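Local coordinates for protein FACT complex subunit POB3 (Chaetomium thermophilum var. thermophilum, PDB 4KHB) that probably acts as part of the FACT histone chaperone that reorganises nucleosomes, this N-terminal fragment supplying PH-like domains that pair with the Spt16 subunit, at residues 46-51 and 66-71; 51-56 and 99-104; 130-135 and 179-184; 134-139 and 166-171. All blocks are in the same frame, centred on the assembly; numbering follows the deposited sequence.

Interaction 1 of 4, residues 46-51 and 66-71; sequences VSNIGG and LQRTSG
Asn-48 meets Thr-69 with both ends of its amide. OD1 accepts the backbone N-H of Thr-69 in the carbonyl plane, on a lone pair, at 2.9 Å and a nearly straight 165°. ND2 donates to Thr-69 OG1 at 3.0 Å, the hydroxyl lying almost in the amide plane. OD1 also takes a weak, strongly bent bond from Arg-68 N, which shares its hydrogen weakly with the backbone O of Asn-48. CG, anti to the backbone N (chi1 -155°), is directed to the 68-69 side, where the amide meets Thr-69. The Gln-67 side chain crosses it obliquely, the two amide planes 45° apart, with OE1 3.6 Å from Asn-48 ND2. Arg-68 lays its CG against Ser-47 O at 3.4 Å.

The next layer is backbone. Gly-50 and Gly-51 both face Leu-66 in a classic beta bulge: Leu-66 O receives Gly-50 N at 2.8 Å and, more weakly, Gly-51 N, while Leu-66 N returns a bond to Gly-51 O at 2.7 Å. Further out, Lys-117 reaches Arg-68 O and ties the turn to the second half of the chain. One asparagine thus works as donor and acceptor together, and its two-point grip fixes the amide's rotation as it extends the strand pairing into a surface loop.

Interaction 2 of 4, residues 51-56 and 99-104; sequences GAQWSR and ENKEHS. With SO4 (sulfate ion), chain P.
Gln-53 and Glu-99 run alongside one another in the same direction from a parallel strand pair, with Gln-53 CG 4.2 Å from Glu-99 OE1 and the amide and carboxylate planes 75° apart. Gln-53 is extended beyond CG, whereas Lys-101 bends at chi2 (76°), turning CD aside; its chain crosses Gln-53 obliquely, and NZ ends in a weak salt bridge to Glu-99 OE2. Trp-54 points to the other face with Asn-100. The rings of Tyr-61 and Tyr-83 meet its indole, while Asn-100 ND2 stands at the indole edge.

Ser-55 holds OG between its backbone N and carbonyl carbon (chi1 69°), 3.5 Å from His-103 CE1; the hydroxyl bonds to Arg-43 of the SPT16D chain. His-103 ND1 leans weakly back on Lys-101 O, and NE2 bonds to Glu-131. A leucine in place of His-103 would probably leave Glu-131 OE2 and Lys-101 O without their imidazole partner. A sulfate, probably from the crystallisation liquor, is bound by Ser-104 OG together with Leu-105 and Arg-127.

In the backbone, Trp-54 N donates to Glu-99 O at 2.7 Å and Lys-101 N to Trp-54 O at 3.0 Å; water 1 joins Trp-54 O to Asn-100 OD1. Chemically, direct backbone pairing gives way after Lys-101 to water 2, held by His-103 N and weakly by Arg-56 N, and to the bond from His-103 to Glu-131.

Interaction 3 of 4, residues 130-135 and 179-184; sequences FEIPYS and VEIRFY
Ile-132 and Ile-181 meet tip to tip, their CD1 methyls 3.6 Å apart, the tightest point of a wholly apolar contact. Ile-181 gets there by an extended chain, CD1 anti to CA (chi2 -174°). Around this point the packing widens. Ile-132 CD1 also lies at the edge of the Phe-183 ring, 4.2 Å from CZ, and at the edge of the Phe-130 ring. The two phenylalanines come tip to tip, with Phe-130 CZ 4.0 Å from Phe-183 CE1. Phe-183 offers its edge, near its ring plane, while the approach to the Phe-130 ring is oblique. No hydrogen bond joins the two segments, and Ile-132 CA stays 9.9 Å from Ile-181 CA.

The other face of strand 179-184 is polar and partly exposed. There Arg-182 and Glu-180 form a salt bridge within the strand, Arg-182 NE to Glu-180 OE1 at 2.9 Å, with OE1 in the guanidinium plane but approached from above the carboxylate.

The axes of strands 130-133 and 179-184 approach to 11.4 Å at 117°, so this is two sheets facing across a hydrophobic core, as in a PH-like domain. Leu-120 of strand 119-124 and Val-150 of strand 147-152 pack on Phe-183, Phe-152 touches both isoleucines, and Val-45 of the SPT16D chain lies on Phe-130, while 180-184 continue antiparallel into a strand of that same partner chain.

Interaction 4 of 4, residues 134-139 and 166-171; sequences YSEIAN and VKSKKA
Glu-136 presents its carboxylate to the backbone of residues 170-171, and the hydrogen bonds there dominate the contact. OE1 accepts Ala-171 N at 3.1 Å, from 40° above the carboxylate plane, and a weaker bond from Lys-170 N at 2.9 Å. OE2 adds a weak, longer bond from the same Lys-170 N. The chain bends at chi2 (-69°), which folds CD back toward the loop, and it crosses Lys-170 at about a right angle. Ser-168 OG donates to Glu-136 O, though the modelled 2.4 Å is doubtfully short; OG also bonds to Ala-153 N.

Packing comes second: Lys-170 CB rests 3.4 Å from Glu-136 CD, and Met-41 of the SPT16D chain lies against Glu-136, Lys-170 and Ala-171.

Charges and waters form the third group. Lys-170 NZ turns away to Gln-74 and a salt bridge with Asp-16, while water 3 links it to Ser-135 OG. Water 4 bridges Glu-136 OE2, at 3.1 Å, and Lys-167 O. An alanine at Glu-136 would probably leave the N-H groups of Lys-170 and Ala-171 without their acceptor and the helical-looking turn at 169-171 freer to move.

Overall, beside the 3-10 turn that leads from strand 127-133 into strand 137-144, a buried carboxylate grips the amide N-H groups of a helical-type turn in the second PH-like domain.

In the fold
Two PH-like domains follow one another along the chain, and the contacts divide between them. Interaction 1 and interaction 2, with centres about 16 Å apart, share Gly-51 and belong to the mixed sheet of the first domain; their segments alternate in sequence. Interactions 3 and 4 lie in the second domain, centres about 10 Å apart, sharing Tyr-134 and Ser-135, with Ile-132 packing on Ile-137 between them. Residues 99-104 lead from one domain toward the next, and there interactions 2 and 3 touch through His-103 and Glu-131. The SPT16D chain reaches interactions 2, 3 and 4, consistent with the heterodimer partner contributing to how the two domains are set against each other.

Interaction 1 of 4, residues 46-51 and 66-71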
# COMPACT_ATOMS: atom_id res chain seq x y z
N VAL H 46 -14.71 15.10 15.78
CA VAL H 46 -13.55 16.00 15.72
C VAL H 46 -12.53 15.72 16.82
O VAL H 46 -11.32 15.93 16.65
CB VAL H 46 -14.01 17.48 15.75
CG1 VAL H 46 -14.86 17.76 16.98
CG2 VAL H 46 -12.82 18.43 15.69
N SER H 47 -13.01 15.21 17.95
CA SER H 47 -12.15 14.92 19.09
C SER H 47 -11.15 13.79 18.82
O SER H 47 -10.13 13.69 19.50
CB SER H 47 -13.00 14.62 20.33
OG SER H 47 -13.80 13.47 20.13
N ASN H 48 -11.44 12.94 17.83
CA ASN H 48 -10.50 11.88 17.44
C ASN H 48 -9.81 12.14 16.10
O ASN H 48 -9.40 11.19 15.43
CB ASN H 48 -11.19 10.51 17.42
CG ASN H 48 -10.22 9.36 17.64
OD1 ASN H 48 -9.07 9.57 18.03
ND2 ASN H 48 -10.68 8.15 17.39
N ILE H 49 -9.70 13.40 15.71
CA ILE H 49 -8.95 13.74 14.50
C ILE H 49 -7.60 14.33 14.89
O ILE H 49 -7.51 15.47 15.35
CB ILE H 49 -9.74 14.70 13.58
CG1 ILE H 49 -11.02 14.03 13.08
CG2 ILE H 49 -8.88 15.15 12.41
CD1 ILE H 49 -11.87 14.90 12.17
N GLY H 50 -6.54 13.53 14.73
CA GLY H 50 -5.21 13.92 15.17
C GLY H 50 -4.27 14.38 14.07
O GLY H 50 -3.31 15.11 14.33
N GLY H 51 -4.54 13.95 12.83
CA GLY H 51 -3.69 14.31 11.71
C GLY H 51 -4.24 13.87 10.37
O GLY H 51 -5.18 13.07 10.31
N LEU H 66 -5.54 10.36 10.50
CA LEU H 66 -4.92 9.71 11.63
C LEU H 66 -5.69 10.06 12.90
O LEU H 66 -5.80 11.24 13.27
CB LEU H 66 -3.46 10.17 11.74
CG LEU H 66 -2.70 10.11 10.41
CD1 LEU H 66 -1.41 10.91 10.45
CD2 LEU H 66 -2.42 8.67 10.03
N GLN H 67 -6.23 9.04 13.56
CA GLN H 67 -7.00 9.22 14.79
C GLN H 67 -6.09 9.54 15.97
O GLN H 67 -4.89 9.23 15.94
CB GLN H 67 -7.84 7.97 15.06
CG GLN H 67 -9.00 7.75 14.08
CD GLN H 67 -9.67 6.40 14.25
OE1 GLN H 67 -9.39 5.67 15.20
NE2 GLN H 67 -10.56 6.06 13.32
N ARG H 68 -6.64 10.16 17.01
CA ARG H 68 -5.89 10.40 18.25
C ARG H 68 -5.62 9.06 18.90
O ARG H 68 -4.54 8.82 19.44
CB ARG H 68 -6.67 11.29 19.21
CG ARG H 68 -7.02 12.68 18.70
CD ARG H 68 -6.69 13.73 19.75
NE ARG H 68 -6.95 15.09 19.30
CZ ARG H 68 -6.02 16.04 19.21
NH1 ARG H 68 -4.76 15.77 19.54
NH2 ARG H 68 -6.35 17.25 18.79
N THR H 69 -6.63 8.19 18.87
CA THR H 69 -6.45 6.78 19.18
C THR H 69 -5.78 6.14 17.98
O THR H 69 -5.66 6.77 16.93
CB THR H 69 -7.80 6.09 19.47
OG1 THR H 69 -8.63 6.12 18.29
CG2 THR H 69 -8.53 6.79 20.61
N SER H 70 -5.35 4.89 18.09
CA SER H 70 -4.61 4.28 16.99
C SER H 70 -5.56 3.84 15.88
O SER H 70 -6.44 3.01 16.10
CB SER H 70 -3.77 3.09 17.48
OG SER H 70 -2.90 2.63 16.46
N GLY H 71 -5.39 4.42 14.69
CA GLY H 71 -6.22 4.06 13.55
C GLY H 71 -6.07 4.98 12.35
O GLY H 71 -5.72 6.15 12.50

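Interaction 2 of 4, residues 51-56 and 99-104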
# COMPACT_ATOMS: atom_id res chain seq x y z
N GLY H 51 -4.54 13.95 12.83
CA GLY H 51 -3.69 14.31 11.71
C GLY H 51 -4.24 13.87 10.37
O GLY H 51 -5.18 13.07 10.31
N ALA H 52 -3.66 14.38 9.29
CA ALA H 52 -4.15 14.10 7.95
C ALA H 52 -3.06 14.18 6.90
O ALA H 52 -2.21 15.08 6.93
CB ALA H 52 -5.30 15.04 7.60
N GLN H 53 -3.09 13.26 5.94
CA GLN H 53 -2.10 13.23 4.87
C GLN H 53 -2.78 13.24 3.50
O GLN H 53 -3.84 12.64 3.31
CB GLN H 53 -1.19 12.00 4.98
CG GLN H 53 -0.34 11.95 6.24
CD GLN H 53 0.43 10.65 6.37
OE1 GLN H 53 0.31 9.76 5.52
NE2 GLN H 53 1.22 10.53 7.43
N TRP H 54 -2.15 13.94 2.55
CA TRP H 54 -2.68 14.05 1.20
C TRP H 54 -1.69 13.41 0.22
O TRP H 54 -0.51 13.78 0.21
CB TRP H 54 -2.87 15.53 0.87
CG TRP H 54 -3.13 15.85 -0.56
CD1 TRP H 54 -2.21 16.25 -1.49
CD2 TRP H 54 -4.39 15.83 -1.23
NE1 TRP H 54 -2.83 16.47 -2.70
CE2 TRP H 54 -4.17 16.23 -2.56
CE3 TRP H 54 -5.69 15.52 -0.83
CZ2 TRP H 54 -5.20 16.31 -3.50
CZ3 TRP H 54 -6.71 15.61 -1.75
CH2 TRP H 54 -6.47 16.00 -3.07
N SER H 55 -2.16 12.47 -0.59
CA SER H 55 -1.30 11.80 -1.56
C SER H 55 -2.09 11.13 -2.69
O SER H 55 -3.31 10.96 -2.61
CB SER H 55 -0.42 10.75 -0.87
OG SER H 55 -1.19 9.66 -0.40
N ARG H 56 -1.38 10.76 -3.75
CA ARG H 56 -2.01 10.11 -4.90
C ARG H 56 -2.13 8.61 -4.69
O ARG H 56 -1.17 7.96 -4.26
CB ARG H 56 -1.21 10.40 -6.18
CG ARG H 56 -1.80 9.77 -7.43
CD ARG H 56 -2.53 10.80 -8.28
NE ARG H 56 -2.85 10.29 -9.60
CZ ARG H 56 -2.36 10.78 -10.74
NH1 ARG H 56 -1.52 11.81 -10.70
NH2 ARG H 56 -2.71 10.25 -11.90
N GLU H 99 -0.92 17.38 5.49
CA GLU H 99 0.45 17.21 5.02
C GLU H 99 0.51 16.62 3.62
O GLU H 99 -0.12 15.60 3.34
CB GLU H 99 1.23 16.33 6.01
CG GLU H 99 2.60 15.89 5.52
CD GLU H 99 3.30 14.98 6.50
OE1 GLU H 99 2.66 14.55 7.49
OE2 GLU H 99 4.49 14.69 6.29
N ASN H 100 1.27 17.26 2.74
CA ASN H 100 1.56 16.68 1.44
C ASN H 100 2.60 15.59 1.61
O ASN H 100 3.76 15.86 1.95
CB ASN H 100 2.05 17.76 0.46
CG ASN H 100 2.14 17.26 -0.97
OD1 ASN H 100 2.66 16.18 -1.24
ND2 ASN H 100 1.62 18.05 -1.90
N LYS H 101 2.20 14.34 1.36
CA LYS H 101 3.05 13.20 1.64
C LYS H 101 3.32 12.39 0.37
O LYS H 101 2.56 11.47 0.05
CB LYS H 101 2.38 12.30 2.68
CG LYS H 101 3.30 11.28 3.33
CD LYS H 101 4.23 11.92 4.35
CE LYS H 101 4.64 10.93 5.43
NZ LYS H 101 5.59 11.53 6.41
N GLU H 102 4.38 12.74 -0.34
CA GLU H 102 4.76 12.00 -1.54
C GLU H 102 5.23 10.60 -1.19
O GLU H 102 5.94 10.39 -0.21
CB GLU H 102 5.87 12.71 -2.32
CG GLU H 102 5.41 13.83 -3.24
CD GLU H 102 6.51 14.28 -4.19
OE1 GLU H 102 7.33 13.43 -4.60
OE2 GLU H 102 6.54 15.48 -4.54
N HIS H 103 4.83 9.64 -2.02
CA HIS H 103 5.33 8.27 -1.89
C HIS H 103 6.46 8.00 -2.87
O HIS H 103 6.53 8.64 -3.93
CB HIS H 103 4.18 7.27 -2.05
CG HIS H 103 3.26 7.21 -0.87
ND1 HIS H 103 2.45 8.27 -0.51
CD2 HIS H 103 3.03 6.23 0.03
CE1 HIS H 103 1.75 7.93 0.57
NE2 HIS H 103 2.09 6.70 0.91
N SER H 104 7.32 7.05 -2.53
CA SER H 104 8.47 6.71 -3.38
C SER H 104 8.02 5.93 -4.62
O SER H 104 7.18 5.04 -4.53
CB SER H 104 9.49 5.89 -2.58
OG SER H 104 10.61 5.56 -3.38
S SO4 P . 11.33 8.85 -4.81
O1 SO4 P . 12.56 9.50 -5.25
O2 SO4 P . 10.42 9.85 -4.28
O3 SO4 P . 10.71 8.18 -5.94
O4 SO4 P . 11.64 7.88 -3.78
O HOH W 1 1.33 14.00 -2.45
O HOH W 2 1.96 10.11 -3.42

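Interaction 3 of 4, residues 130-135 and 179-184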
# COMPACT_ATOMS: atom_id res chain seq x y z
N PHE H 130 4.95 2.04 0.95
CA PHE H 130 3.63 1.53 1.33
C PHE H 130 3.40 1.53 2.85
O PHE H 130 4.35 1.61 3.63
CB PHE H 130 3.39 0.14 0.74
CG PHE H 130 4.37 -0.90 1.20
CD1 PHE H 130 4.09 -1.72 2.28
CD2 PHE H 130 5.57 -1.08 0.52
CE1 PHE H 130 5.00 -2.68 2.69
CE2 PHE H 130 6.48 -2.04 0.92
CZ PHE H 130 6.19 -2.84 2.01
N GLU H 131 2.14 1.42 3.25
CA GLU H 131 1.78 1.43 4.67
C GLU H 131 0.83 0.28 4.98
O GLU H 131 -0.06 -0.04 4.19
CB GLU H 131 1.10 2.76 5.03
CG GLU H 131 1.96 3.99 4.80
CD GLU H 131 1.54 4.75 3.56
OE1 GLU H 131 0.85 4.16 2.71
OE2 GLU H 131 1.91 5.94 3.44
N ILE H 132 1.03 -0.35 6.14
CA ILE H 132 0.14 -1.42 6.59
C ILE H 132 -0.46 -1.08 7.96
O ILE H 132 0.26 -1.04 8.96
CB ILE H 132 0.88 -2.76 6.69
CG1 ILE H 132 1.43 -3.15 5.32
CG2 ILE H 132 -0.07 -3.86 7.16
CD1 ILE H 132 2.81 -3.76 5.36
N PRO H 133 -1.77 -0.82 7.99
CA PRO H 133 -2.48 -0.51 9.24
C PRO H 133 -2.50 -1.72 10.17
O PRO H 133 -2.70 -2.84 9.70
CB PRO H 133 -3.90 -0.17 8.78
CG PRO H 133 -3.81 0.05 7.30
CD PRO H 133 -2.65 -0.75 6.81
N TYR H 134 -2.26 -1.49 11.46
CA TYR H 134 -2.21 -2.56 12.46
C TYR H 134 -3.51 -3.36 12.52
O TYR H 134 -3.50 -4.56 12.79
CB TYR H 134 -1.87 -1.98 13.83
CG TYR H 134 -0.48 -1.36 13.91
CD1 TYR H 134 0.56 -1.86 13.13
CD2 TYR H 134 -0.22 -0.29 14.75
CE1 TYR H 134 1.82 -1.30 13.19
CE2 TYR H 134 1.04 0.28 14.81
CZ TYR H 134 2.05 -0.23 14.03
OH TYR H 134 3.31 0.32 14.08
N SER H 135 -4.63 -2.68 12.25
CA SER H 135 -5.94 -3.31 12.31
C SER H 135 -6.13 -4.40 11.25
O SER H 135 -7.01 -5.25 11.37
CB SER H 135 -7.04 -2.25 12.18
OG SER H 135 -6.92 -1.54 10.96
N VAL H 179 -1.80 -11.69 1.20
CA VAL H 179 -1.82 -12.81 2.13
C VAL H 179 -0.74 -12.66 3.20
O VAL H 179 -0.98 -12.89 4.39
CB VAL H 179 -1.62 -14.15 1.38
CG1 VAL H 179 -1.51 -15.30 2.36
CG2 VAL H 179 -2.77 -14.39 0.42
N GLU H 180 0.45 -12.25 2.77
CA GLU H 180 1.61 -12.20 3.66
C GLU H 180 2.70 -11.26 3.13
O GLU H 180 2.89 -11.15 1.92
CB GLU H 180 2.18 -13.61 3.82
CG GLU H 180 3.34 -13.73 4.80
CD GLU H 180 3.99 -15.10 4.75
OE1 GLU H 180 4.46 -15.50 3.66
OE2 GLU H 180 4.03 -15.78 5.79
N ILE H 181 3.39 -10.58 4.04
CA ILE H 181 4.59 -9.82 3.69
C ILE H 181 5.71 -10.21 4.64
O ILE H 181 5.50 -10.31 5.85
CB ILE H 181 4.38 -8.30 3.77
CG1 ILE H 181 3.12 -7.89 3.01
CG2 ILE H 181 5.59 -7.55 3.22
CD1 ILE H 181 2.91 -6.39 2.93
N ARG H 182 6.91 -10.43 4.10
CA ARG H 182 8.07 -10.78 4.90
C ARG H 182 9.14 -9.70 4.81
O ARG H 182 9.48 -9.24 3.72
CB ARG H 182 8.62 -12.14 4.47
CG ARG H 182 7.61 -13.26 4.60
CD ARG H 182 8.23 -14.62 4.35
NE ARG H 182 7.23 -15.69 4.40
CZ ARG H 182 7.52 -16.97 4.64
NH1 ARG H 182 8.78 -17.34 4.83
NH2 ARG H 182 6.56 -17.87 4.67
N PHE H 183 9.69 -9.31 5.95
CA PHE H 183 10.72 -8.28 5.98
C PHE H 183 12.02 -8.87 6.51
O PHE H 183 12.00 -9.70 7.43
CB PHE H 183 10.29 -7.12 6.87
CG PHE H 183 9.08 -6.38 6.37
CD1 PHE H 183 9.22 -5.33 5.48
CD2 PHE H 183 7.81 -6.73 6.81
CE1 PHE H 183 8.11 -4.64 5.01
CE2 PHE H 183 6.70 -6.04 6.35
CZ PHE H 183 6.85 -5.00 5.45
N TYR H 184 13.14 -8.46 5.93
CA TYR H 184 14.44 -8.76 6.51
C TYR H 184 14.88 -7.55 7.31
O TYR H 184 15.18 -6.49 6.74
CB TYR H 184 15.46 -9.11 5.44
CG TYR H 184 16.87 -9.23 5.98
CD1 TYR H 184 17.25 -10.34 6.72
CD2 TYR H 184 17.82 -8.26 5.72
CE1 TYR H 184 18.52 -10.47 7.21
CE2 TYR H 184 19.10 -8.37 6.21
CZ TYR H 184 19.45 -9.48 6.96
OH TYR H 184 20.73 -9.60 7.45

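Interaction 4 of 4, residues 134-139 and 166-171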
# COMPACT_ATOMS: atom_id res chain seq x y z
N TYR H 134 -2.26 -1.49 11.46
CA TYR H 134 -2.21 -2.56 12.46
C TYR H 134 -3.51 -3.36 12.52
O TYR H 134 -3.50 -4.56 12.79
CB TYR H 134 -1.87 -1.98 13.83
CG TYR H 134 -0.48 -1.36 13.91
CD1 TYR H 134 0.56 -1.86 13.13
CD2 TYR H 134 -0.22 -0.29 14.75
CE1 TYR H 134 1.82 -1.30 13.19
CE2 TYR H 134 1.04 0.28 14.81
CZ TYR H 134 2.05 -0.23 14.03
OH TYR H 134 3.31 0.32 14.08
N SER H 135 -4.63 -2.68 12.25
CA SER H 135 -5.94 -3.31 12.31
C SER H 135 -6.13 -4.40 11.25
O SER H 135 -7.01 -5.25 11.37
CB SER H 135 -7.04 -2.25 12.18
OG SER H 135 -6.92 -1.54 10.96
N GLU H 136 -5.30 -4.36 10.21
CA GLU H 136 -5.37 -5.35 9.14
C GLU H 136 -4.55 -6.61 9.44
O GLU H 136 -4.76 -7.65 8.82
CB GLU H 136 -4.89 -4.74 7.82
CG GLU H 136 -5.84 -3.71 7.23
CD GLU H 136 -7.12 -4.34 6.74
OE1 GLU H 136 -7.05 -5.31 5.95
OE2 GLU H 136 -8.21 -3.86 7.13
N ILE H 137 -3.63 -6.50 10.39
CA ILE H 137 -2.67 -7.57 10.65
C ILE H 137 -3.24 -8.68 11.53
O ILE H 137 -3.68 -8.42 12.66
CB ILE H 137 -1.37 -7.01 11.27
CG1 ILE H 137 -0.72 -6.00 10.31
CG2 ILE H 137 -0.39 -8.14 11.61
CD1 ILE H 137 0.55 -5.35 10.85
N ALA H 138 -3.22 -9.91 11.02
CA ALA H 138 -3.74 -11.06 11.74
C ALA H 138 -2.67 -11.63 12.66
O ALA H 138 -2.96 -12.02 13.80
CB ALA H 138 -4.23 -12.13 10.76
N ASN H 139 -1.44 -11.68 12.17
CA ASN H 139 -0.33 -12.18 12.98
C ASN H 139 1.03 -11.61 12.61
O ASN H 139 1.27 -11.21 11.46
CB ASN H 139 -0.27 -13.71 12.92
CG ASN H 139 -0.57 -14.36 14.25
OD1 ASN H 139 -1.72 -14.64 14.57
ND2 ASN H 139 0.47 -14.61 15.04
N VAL H 166 -9.92 -12.51 13.60
CA VAL H 166 -9.73 -11.18 13.00
C VAL H 166 -9.89 -11.24 11.48
O VAL H 166 -9.54 -12.25 10.86
CB VAL H 166 -8.34 -10.61 13.36
CG1 VAL H 166 -8.13 -9.23 12.74
CG2 VAL H 166 -8.16 -10.53 14.87
N LYS H 167 -10.44 -10.19 10.89
CA LYS H 167 -10.55 -10.11 9.44
C LYS H 167 -9.85 -8.90 8.81
O LYS H 167 -9.92 -7.79 9.33
CB LYS H 167 -12.01 -10.09 8.99
CG LYS H 167 -12.22 -10.73 7.63
CD LYS H 167 -13.57 -10.38 7.04
CE LYS H 167 -13.65 -10.83 5.59
NZ LYS H 167 -14.99 -10.58 5.00
N SER H 168 -9.19 -9.14 7.68
CA SER H 168 -8.45 -8.10 6.97
C SER H 168 -9.34 -7.76 5.78
O SER H 168 -9.26 -8.40 4.73
CB SER H 168 -7.07 -8.62 6.57
OG SER H 168 -6.35 -9.09 7.69
N LYS H 169 -10.18 -6.74 5.93
CA LYS H 169 -11.01 -6.23 4.84
C LYS H 169 -10.26 -5.46 3.74
O LYS H 169 -10.61 -5.58 2.56
CB LYS H 169 -12.19 -5.41 5.38
CG LYS H 169 -12.69 -5.90 6.74
CD LYS H 169 -13.68 -4.94 7.39
CE LYS H 169 -14.02 -5.38 8.81
NZ LYS H 169 -13.48 -4.46 9.85
N LYS H 170 -9.25 -4.68 4.11
CA LYS H 170 -8.51 -3.92 3.11
C LYS H 170 -7.56 -4.81 2.32
O LYS H 170 -7.21 -4.50 1.18
CB LYS H 170 -7.73 -2.76 3.75
CG LYS H 170 -8.60 -1.66 4.33
CD LYS H 170 -7.75 -0.52 4.86
CE LYS H 170 -8.61 0.64 5.33
NZ LYS H 170 -7.81 1.77 5.87
N ALA H 171 -7.13 -5.91 2.92
CA ALA H 171 -6.29 -6.88 2.22
C ALA H 171 -7.08 -7.61 1.14
O ALA H 171 -6.52 -8.07 0.15
CB ALA H 171 -5.69 -7.87 3.21
O HOH W 3 -7.34 0.42 8.56
O HOH W 4 -10.25 -5.21 9.09